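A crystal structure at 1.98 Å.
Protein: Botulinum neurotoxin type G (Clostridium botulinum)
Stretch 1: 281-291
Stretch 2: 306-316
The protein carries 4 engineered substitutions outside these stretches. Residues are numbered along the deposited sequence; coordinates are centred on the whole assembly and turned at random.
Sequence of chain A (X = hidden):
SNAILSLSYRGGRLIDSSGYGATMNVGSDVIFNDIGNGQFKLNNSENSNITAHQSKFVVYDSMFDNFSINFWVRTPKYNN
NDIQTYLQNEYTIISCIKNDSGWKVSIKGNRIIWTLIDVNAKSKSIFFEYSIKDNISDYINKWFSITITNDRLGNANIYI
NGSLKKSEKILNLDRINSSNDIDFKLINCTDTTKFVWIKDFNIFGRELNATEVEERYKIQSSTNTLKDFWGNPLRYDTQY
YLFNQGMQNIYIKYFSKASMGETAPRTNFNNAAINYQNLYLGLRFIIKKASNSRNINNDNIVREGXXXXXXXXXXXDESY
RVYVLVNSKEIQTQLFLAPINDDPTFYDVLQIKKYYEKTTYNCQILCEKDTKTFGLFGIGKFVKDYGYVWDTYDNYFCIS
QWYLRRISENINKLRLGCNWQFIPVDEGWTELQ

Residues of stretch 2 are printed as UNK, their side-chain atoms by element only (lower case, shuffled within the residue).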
ATOM      1  N   LEU A 281       5.426  13.747   9.547  1.00 24.61           N
ATOM      2  CA  LEU A 281       5.458  15.190   9.820  1.00 23.41           C
ATOM      3  C   LEU A 281       4.080  15.648  10.269  1.00 23.68           C
ATOM      4  O   LEU A 281       3.085  15.087   9.834  1.00 21.39           O
ATOM      5  CB  LEU A 281       5.825  15.955   8.545  1.00 20.84           C
ATOM      6  CG  LEU A 281       7.203  15.711   7.920  1.00 23.67           C
ATOM      7  CD1 LEU A 281       7.295  16.441   6.579  1.00 23.47           C
ATOM      8  CD2 LEU A 281       8.281  16.210   8.881  1.00 24.63           C
ATOM      9  N   GLY A 282       4.021  16.666  11.123  1.00 23.16           N
ATOM     10  CA  GLY A 282       2.750  17.281  11.483  1.00 23.55           C
ATOM     11  C   GLY A 282       1.943  16.593  12.577  1.00 29.17           C
ATOM     12  O   GLY A 282       2.486  15.868  13.409  1.00 21.98           O
ATOM     13  N   LEU A 283       0.633  16.836  12.571  1.00 26.56           N
ATOM     14  CA  LEU A 283      -0.273  16.276  13.569  1.00 22.48           C
ATOM     15  C   LEU A 283      -0.174  14.768  13.585  1.00 19.74           C
ATOM     16  O   LEU A 283      -0.185  14.137  12.537  1.00 20.49           O
ATOM     17  CB  LEU A 283      -1.717  16.665  13.256  1.00 16.48           C
ATOM     18  CG  LEU A 283      -1.923  18.189  13.225  1.00 23.80           C
ATOM     19  CD1 LEU A 283      -3.277  18.561  12.644  1.00 28.20           C
ATOM     20  CD2 LEU A 283      -1.760  18.728  14.617  1.00 26.98           C
ATOM     21  N   ARG A 284      -0.105  14.202  14.782  1.00 21.45           N
ATOM     22  CA  ARG A 284      -0.147  12.761  14.925  1.00 22.98           C
ATOM     23  C   ARG A 284      -1.512  12.369  15.499  1.00 19.50           C
ATOM     24  O   ARG A 284      -1.877  12.802  16.584  1.00 22.95           O
ATOM     25  CB  ARG A 284       0.999  12.299  15.815  1.00 20.40           C
ATOM     26  CG  ARG A 284       1.199  10.785  15.828  1.00 20.56           C
ATOM     27  CD  ARG A 284       2.474  10.446  16.555  1.00 19.13           C
ATOM     28  NE  ARG A 284       2.435  10.862  17.951  1.00 22.02           N
ATOM     29  CZ  ARG A 284       3.475  10.795  18.779  1.00 31.71           C
ATOM     30  NH1 ARG A 284       4.641  10.318  18.352  1.00 28.76           N
ATOM     31  NH2 ARG A 284       3.355  11.211  20.029  1.00 35.16           N
ATOM     32  N   PHE A 285      -2.269  11.590  14.738  1.00 17.84           N
ATOM     33  CA  PHE A 285      -3.647  11.259  15.067  1.00 19.64           C
ATOM     34  C   PHE A 285      -3.764   9.862  15.627  1.00 19.09           C
ATOM     35  O   PHE A 285      -2.974   8.976  15.288  1.00 22.19           O
ATOM     36  CB  PHE A 285      -4.519  11.296  13.800  1.00 21.40           C
ATOM     37  CG  PHE A 285      -4.681  12.667  13.204  1.00 23.95           C
ATOM     38  CD1 PHE A 285      -5.767  13.462  13.554  1.00 23.11           C
ATOM     39  CD2 PHE A 285      -3.767  13.149  12.273  1.00 17.50           C
ATOM     40  CE1 PHE A 285      -5.931  14.732  13.005  1.00 21.74           C
ATOM     41  CE2 PHE A 285      -3.920  14.422  11.712  1.00 25.53           C
ATOM     42  CZ  PHE A 285      -5.010  15.213  12.091  1.00 26.40           C
ATOM     43  N   ILE A 286      -4.782   9.661  16.458  1.00 20.92           N
ATOM     44  CA  ILE A 286      -5.195   8.320  16.852  1.00 19.11           C
ATOM     45  C   ILE A 286      -6.695   8.204  16.606  1.00 20.76           C
ATOM     46  O   ILE A 286      -7.468   9.010  17.098  1.00 25.36           O
ATOM     47  CB  ILE A 286      -4.896   8.031  18.318  1.00 23.55           C
ATOM     48  CG1 ILE A 286      -3.379   8.034  18.544  1.00 31.09           C
ATOM     49  CG2 ILE A 286      -5.525   6.695  18.741  1.00 23.49           C
ATOM     50  CD1 ILE A 286      -2.979   7.962  20.001  1.00 37.98           C
ATOM     51  N   ILE A 287      -7.094   7.202  15.835  1.00 23.39           N
ATOM     52  CA  ILE A 287      -8.505   6.938  15.605  1.00 22.56           C
ATOM     53  C   ILE A 287      -9.119   6.203  16.794  1.00 27.51           C
ATOM     54  O   ILE A 287      -8.627   5.142  17.204  1.00 24.75           O
ATOM     55  CB  ILE A 287      -8.707   6.142  14.294  1.00 20.21           C
ATOM     56  CG1 ILE A 287      -7.997   6.856  13.127  1.00 22.57           C
ATOM     57  CG2 ILE A 287     -10.178   5.991  13.976  1.00 19.12           C
ATOM     58  CD1 ILE A 287      -7.949   6.019  11.875  1.00 20.90           C
ATOM     59  N   LYS A 288     -10.201   6.764  17.337  1.00 24.54           N
ATOM     60  CA  LYS A 288     -10.909   6.165  18.474  1.00 19.55           C
ATOM     61  C   LYS A 288     -12.324   5.760  18.064  1.00 27.58           C
ATOM     62  O   LYS A 288     -12.973   6.447  17.267  1.00 22.61           O
ATOM     63  CB  LYS A 288     -11.032   7.175  19.641  1.00 23.14           C
ATOM     64  CG  LYS A 288      -9.726   7.772  20.131  1.00 29.12           C
ATOM     65  CD  LYS A 288      -8.758   6.691  20.620  1.00 30.61           C
ATOM     66  CE  LYS A 288      -9.293   6.019  21.876  1.00 39.52           C
ATOM     67  NZ  LYS A 288      -8.265   5.122  22.491  1.00 46.36           N
ATOM     68  N   LYS A 289     -12.818   4.673  18.638  1.00 28.79           N
ATOM     69  CA  LYS A 289     -14.211   4.294  18.451  1.00 33.72           C
ATOM     70  C   LYS A 289     -15.103   5.298  19.147  1.00 32.89           C
ATOM     71  O   LYS A 289     -14.913   5.591  20.322  1.00 35.68           O
ATOM     72  CB  LYS A 289     -14.480   2.896  19.012  1.00 37.73           C
ATOM     73  CG  LYS A 289     -13.830   1.779  18.210  1.00 34.68           C
ATOM     74  CD  LYS A 289     -14.020   0.425  18.891  1.00 38.06           C
ATOM     75  CE  LYS A 289     -12.982  -0.575  18.388  1.00 40.38           C
ATOM     76  NZ  LYS A 289     -13.234  -1.972  18.888  1.00 45.91           N
ATOM     77  N   ALA A 290     -16.074   5.833  18.421  1.00 29.13           N
ATOM     78  CA  ALA A 290     -17.015   6.761  19.030  1.00 38.69           C
ATOM     79  C   ALA A 290     -18.160   5.992  19.681  1.00 56.36           C
ATOM     80  O   ALA A 290     -18.593   6.325  20.785  1.00 61.18           O
ATOM     81  CB  ALA A 290     -17.548   7.734  18.006  1.00 36.43           C
ATOM     82  N   SER A 291     -18.637   4.958  18.990  1.00 62.94           N
ATOM     83  CA  SER A 291     -19.774   4.169  19.458  1.00 74.03           C
ATOM     84  C   SER A 291     -19.418   3.292  20.657  1.00 76.00           C
ATOM     85  O   SER A 291     -20.292   2.667  21.261  1.00 79.88           O
ATOM     86  CB  SER A 291     -20.328   3.305  18.323  1.00 76.83           C
ATOM     87  OG  SER A 291     -21.439   2.541  18.762  1.00 84.37           O
ATOM     88  N   UNK A 306     -17.790   3.337  10.015  1.00 30.84           N
ATOM     89  CA  UNK A 306     -17.662   3.383  11.482  1.00 32.86           C
ATOM     90  C   UNK A 306     -17.766   4.825  11.970  1.00 27.98           C
ATOM     91  O   UNK A 306     -17.342   5.742  11.270  1.00 32.67           O
ATOM     92  o   UNK A 306     -17.306   0.685  11.829  1.00 34.37           O
ATOM     93  c   UNK A 306     -16.300   2.847  11.943  1.00 27.42           C
ATOM     94  c   UNK A 306     -16.266   1.325  12.065  1.00 39.64           C
ATOM     95  o   UNK A 306     -15.188   0.774  12.386  1.00 32.00           O
ATOM     96  N   UNK A 307     -18.305   4.998  13.177  1.00 27.57           N
ATOM     97  CA  UNK A 307     -18.304   6.285  13.865  1.00 33.27           C
ATOM     98  C   UNK A 307     -17.059   6.418  14.751  1.00 34.81           C
ATOM     99  O   UNK A 307     -16.779   5.547  15.580  1.00 24.13           O
ATOM    100  c   UNK A 307     -22.705   5.585  12.686  1.00 57.29           C
ATOM    101  c   UNK A 307     -21.189   7.803  13.299  1.00 36.18           C
ATOM    102  c   UNK A 307     -21.584   5.465  13.488  1.00 51.70           C
ATOM    103  c   UNK A 307     -23.061   6.824  12.195  1.00 56.28           C
ATOM    104  c   UNK A 307     -19.581   6.440  14.682  1.00 33.15           C
ATOM    105  c   UNK A 307     -22.309   7.933  12.496  1.00 45.07           C
ATOM    106  c   UNK A 307     -20.811   6.573  13.809  1.00 37.42           C
ATOM    107  o   UNK A 307     -24.171   6.956  11.395  1.00 58.72           O
ATOM    108  N   UNK A 308     -16.299   7.492  14.558  1.00 24.97           N
ATOM    109  CA  UNK A 308     -14.987   7.586  15.178  1.00 22.78           C
ATOM    110  C   UNK A 308     -14.728   8.977  15.710  1.00 20.18           C
ATOM    111  O   UNK A 308     -15.430   9.934  15.346  1.00 24.30           O
ATOM    112  c   UNK A 308     -14.123   5.925  13.475  1.00 28.48           C
ATOM    113  c   UNK A 308     -12.389   8.718  12.659  1.00 38.09           C
ATOM    114  c   UNK A 308     -13.766   8.405  13.125  1.00 33.32           C
ATOM    115  c   UNK A 308     -13.858   7.269  14.158  1.00 29.96           C
ATOM    116  N   UNK A 309     -13.745   9.079  16.601  1.00 18.34           N
ATOM    117  CA  UNK A 309     -13.137  10.369  16.915  1.00 25.32           C
ATOM    118  C   UNK A 309     -11.719  10.397  16.386  1.00 23.72           C
ATOM    119  O   UNK A 309     -11.061   9.358  16.306  1.00 23.81           O
ATOM    120  c   UNK A 309     -14.301  10.420  19.208  1.00 24.43           C
ATOM    121  c   UNK A 309     -15.547   9.332  20.988  1.00 41.94           C
ATOM    122  c   UNK A 309     -15.405  11.227  18.972  1.00 35.02           C
ATOM    123  c   UNK A 309     -16.570  11.090  19.726  1.00 39.07           C
ATOM    124  c   UNK A 309     -14.380   9.476  20.227  1.00 31.32           C
ATOM    125  c   UNK A 309     -13.038  10.597  18.429  1.00 29.70           C
ATOM    126  c   UNK A 309     -16.636  10.143  20.723  1.00 40.36           C
ATOM    127  o   UNK A 309     -17.800  10.011  21.452  1.00 38.17           O
ATOM    128  N   UNK A 310     -11.221  11.594  16.088  1.00 22.23           N
ATOM    129  CA  UNK A 310      -9.811  11.737  15.758  1.00 24.00           C
ATOM    130  C   UNK A 310      -9.122  12.462  16.917  1.00 32.35           C
ATOM    131  O   UNK A 310      -9.296  13.669  17.079  1.00 22.13           O
ATOM    132  c   UNK A 310      -9.636  12.502  14.433  1.00 24.48           C
ATOM    133  c   UNK A 310      -9.883  12.628  11.881  1.00 22.33           C
ATOM    134  c   UNK A 310      -9.157  10.480  12.990  1.00 27.40           C
ATOM    135  c   UNK A 310     -10.023  11.749  13.145  1.00 28.51           C
ATOM    136  N   UNK A 311      -8.395  11.713  17.747  1.00 20.35           N
ATOM    137  CA  UNK A 311      -7.554  12.294  18.792  1.00 22.57           C
ATOM    138  C   UNK A 311      -6.244  12.775  18.156  1.00 20.29           C
ATOM    139  O   UNK A 311      -5.827  12.264  17.112  1.00 21.78           O
ATOM    140  c   UNK A 311      -8.346  11.106  20.925  1.00 31.50           C
ATOM    141  o   UNK A 311      -9.367  11.784  20.876  1.00 29.63           O
ATOM    142  n   UNK A 311      -8.139  10.200  21.877  1.00 25.57           N
ATOM    143  c   UNK A 311      -7.228  11.264  19.885  1.00 26.88           C
ATOM    144  N   UNK A 312      -5.595  13.746  18.787  1.00 19.84           N
ATOM    145  CA  UNK A 312      -4.287  14.208  18.335  1.00 23.79           C
ATOM    146  C   UNK A 312      -3.398  14.208  19.567  1.00 27.31           C
ATOM    147  O   UNK A 312      -3.724  14.856  20.560  1.00 23.38           O
ATOM    148  c   UNK A 312      -4.345  15.633  17.775  1.00 28.87           C
ATOM    149  c   UNK A 312      -2.918  16.146  17.474  1.00 21.01           C
ATOM    150  c   UNK A 312      -5.631  17.110  16.100  1.00 23.82           C
ATOM    151  c   UNK A 312      -5.274  15.681  16.558  1.00 26.35           C
ATOM    152  N   UNK A 313      -2.294  13.463  19.521  1.00 23.25           N
ATOM    153  CA  UNK A 313      -1.534  13.231  20.752  1.00 24.91           C
ATOM    154  C   UNK A 313      -0.153  13.875  20.755  1.00 32.77           C
ATOM    155  O   UNK A 313       0.649  13.582  21.632  1.00 33.61           O
ATOM    156  c   UNK A 313      -1.407  11.730  21.062  1.00 32.21           C
ATOM    157  o   UNK A 313       0.011  11.644  19.139  1.00 35.09           O
ATOM    158  o   UNK A 313      -0.078   9.849  20.396  1.00 36.60           O
ATOM    159  c   UNK A 313      -0.420  11.023  20.133  1.00 40.57           C
ATOM    160  N   UNK A 314       0.133  14.743  19.789  1.00 25.83           N
ATOM    161  CA  UNK A 314       1.434  15.414  19.776  1.00 28.68           C
ATOM    162  C   UNK A 314       1.370  16.946  19.803  1.00 28.42           C
ATOM    163  O   UNK A 314       2.300  17.620  19.382  1.00 31.97           O
ATOM    164  n   UNK A 314       2.745  15.460  16.295  1.00 23.42           N
ATOM    165  c   UNK A 314       1.831  15.403  17.258  1.00 27.95           C
ATOM    166  c   UNK A 314       2.310  14.913  18.614  1.00 24.14           C
ATOM    167  o   UNK A 314       0.659  15.714  17.074  1.00 22.38           O
ATOM    168  N   UNK A 315       0.271  17.495  20.293  1.00 29.25           N
ATOM    169  CA  UNK A 315       0.169  18.947  20.453  1.00 30.90           C
ATOM    170  C   UNK A 315       0.659  19.397  21.823  1.00 45.64           C
ATOM    171  O   UNK A 315       1.265  20.464  21.967  1.00 50.79           O
ATOM    172  c   UNK A 315      -3.106  19.609  18.503  1.00 30.58           C
ATOM    173  c   UNK A 315      -1.427  20.849  20.837  1.00 34.92           C
ATOM    174  c   UNK A 315      -1.266  19.441  20.259  1.00 33.79           C
ATOM    175  c   UNK A 315      -1.621  19.446  18.769  1.00 26.67           C
ATOM    176  N   UNK A 316       0.385  18.583  22.833  1.00 38.47           N
ATOM    177  CA  UNK A 316       0.867  18.867  24.180  1.00 44.07           C
ATOM    178  C   UNK A 316       0.685  17.630  25.026  1.00 42.30           C
ATOM    179  O   UNK A 316       0.372  16.562  24.498  1.00 30.95           O
ATOM    180  c   UNK A 316       0.114  20.037  24.799  1.00 47.17           C
ATOM    181  o   UNK A 316      -1.161  19.637  25.268  1.00 51.83           O
TER

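Position 306 has two side-chain carbons, the second carrying two oxygens; none of them touches stretch 1. A carboxylate on one methylene is aspartate, D306.

Position 307 has one carbon, then a six-carbon ring bearing one oxygen. The ring leads away from stretch 1, and the first carbon lies near A290. This is a tyrosine, Y307. Its CB lies 4.1 Å from CB of A290. Its backbone O accepts a hydrogen bond from N of A290 at 2.9 Å.

Position 308 has four carbons, forked at the first, with one arm two carbons long that ends near I287. The fork at the beta carbon identifies isoleucine, I308. Its CD1 packs 3.7 Å from CG2 of I287. Its CA makes a CA-H...O contact of 3.1 Å with O of K288.

Position 309 again has one carbon and a six-carbon ring bearing one oxygen. A290 lies over the ring face and K288 at its edge. It is Y309. CB of A290 sits 3.8 Å from the ring centroid, close to the ring normal, a CH-pi contact. CB of K288 is 4.1 Å from CD2 of Y309. The backbone pairs twice with K288: Y309 N to K288 O at 2.8 Å, and K288 N to Y309 O at 2.9 Å.

Position 310 has four carbons, forked at the second, near I287 and F285. That is leucine, L310. Its CD2 is 3.8 Å from CG1 of I287, and its CB is 4.1 Å from CD1 of F285.

Position 311 has two carbons, the second carrying one oxygen and one nitrogen; the nitrogen lies near K288. This amide is asparagine, N311. Its ND2 approaches CG of K288 to 3.4 Å, while OD1 is hydrogen-bonded elsewhere in the structure. Its backbone pairs with I286, with both N-to-O distances at 2.9 Å: I286 N to N311 O and N311 N to I286 O.

Position 312 has four carbons, forked at the first, one arm longer, touching F285 and L283. It is I312. Its CG1 touches CE1 of F285 at 3.7 Å, and its CG2 lies 4.0 Å from CD2 of L283.

Position 313 has two carbons, the second carrying two oxygens, one of them beside the R284 guanidinium. It is D313. Its OD1 forms a salt bridge with NE of R284 at 2.8 Å, near the guanidinium plane. Its N also donates to O of R284 at 3.0 Å.

Position 314 has two carbons, then one oxygen and one nitrogen. The nitrogen meets the G282 carbonyl and the oxygen the R284 amide, as suits asparagine, N314. Its ND2 donates to O of G282 at 2.9 Å, and its OD1 accepts from N of R284 at 2.9 Å.

Position 315 has four carbons, forked at the first, one arm longer and reaching L283. It is I315, whose CD1 is 4.2 Å from CD2 of L283.

Position 316 has one carbon and one oxygen, out of reach of stretch 1: S316.

The contact is an antiparallel strand pair. Backbone hydrogen bonds set the register. F285, I287, L310 and I312 make a buried apolar face; I286, K288, Y309 and N311 share the other. Beyond the strand, D313 and N314 hold G282 and R284 through polar side chains.

Stretch 2, residues 306-316: DYIYLNIDNIS
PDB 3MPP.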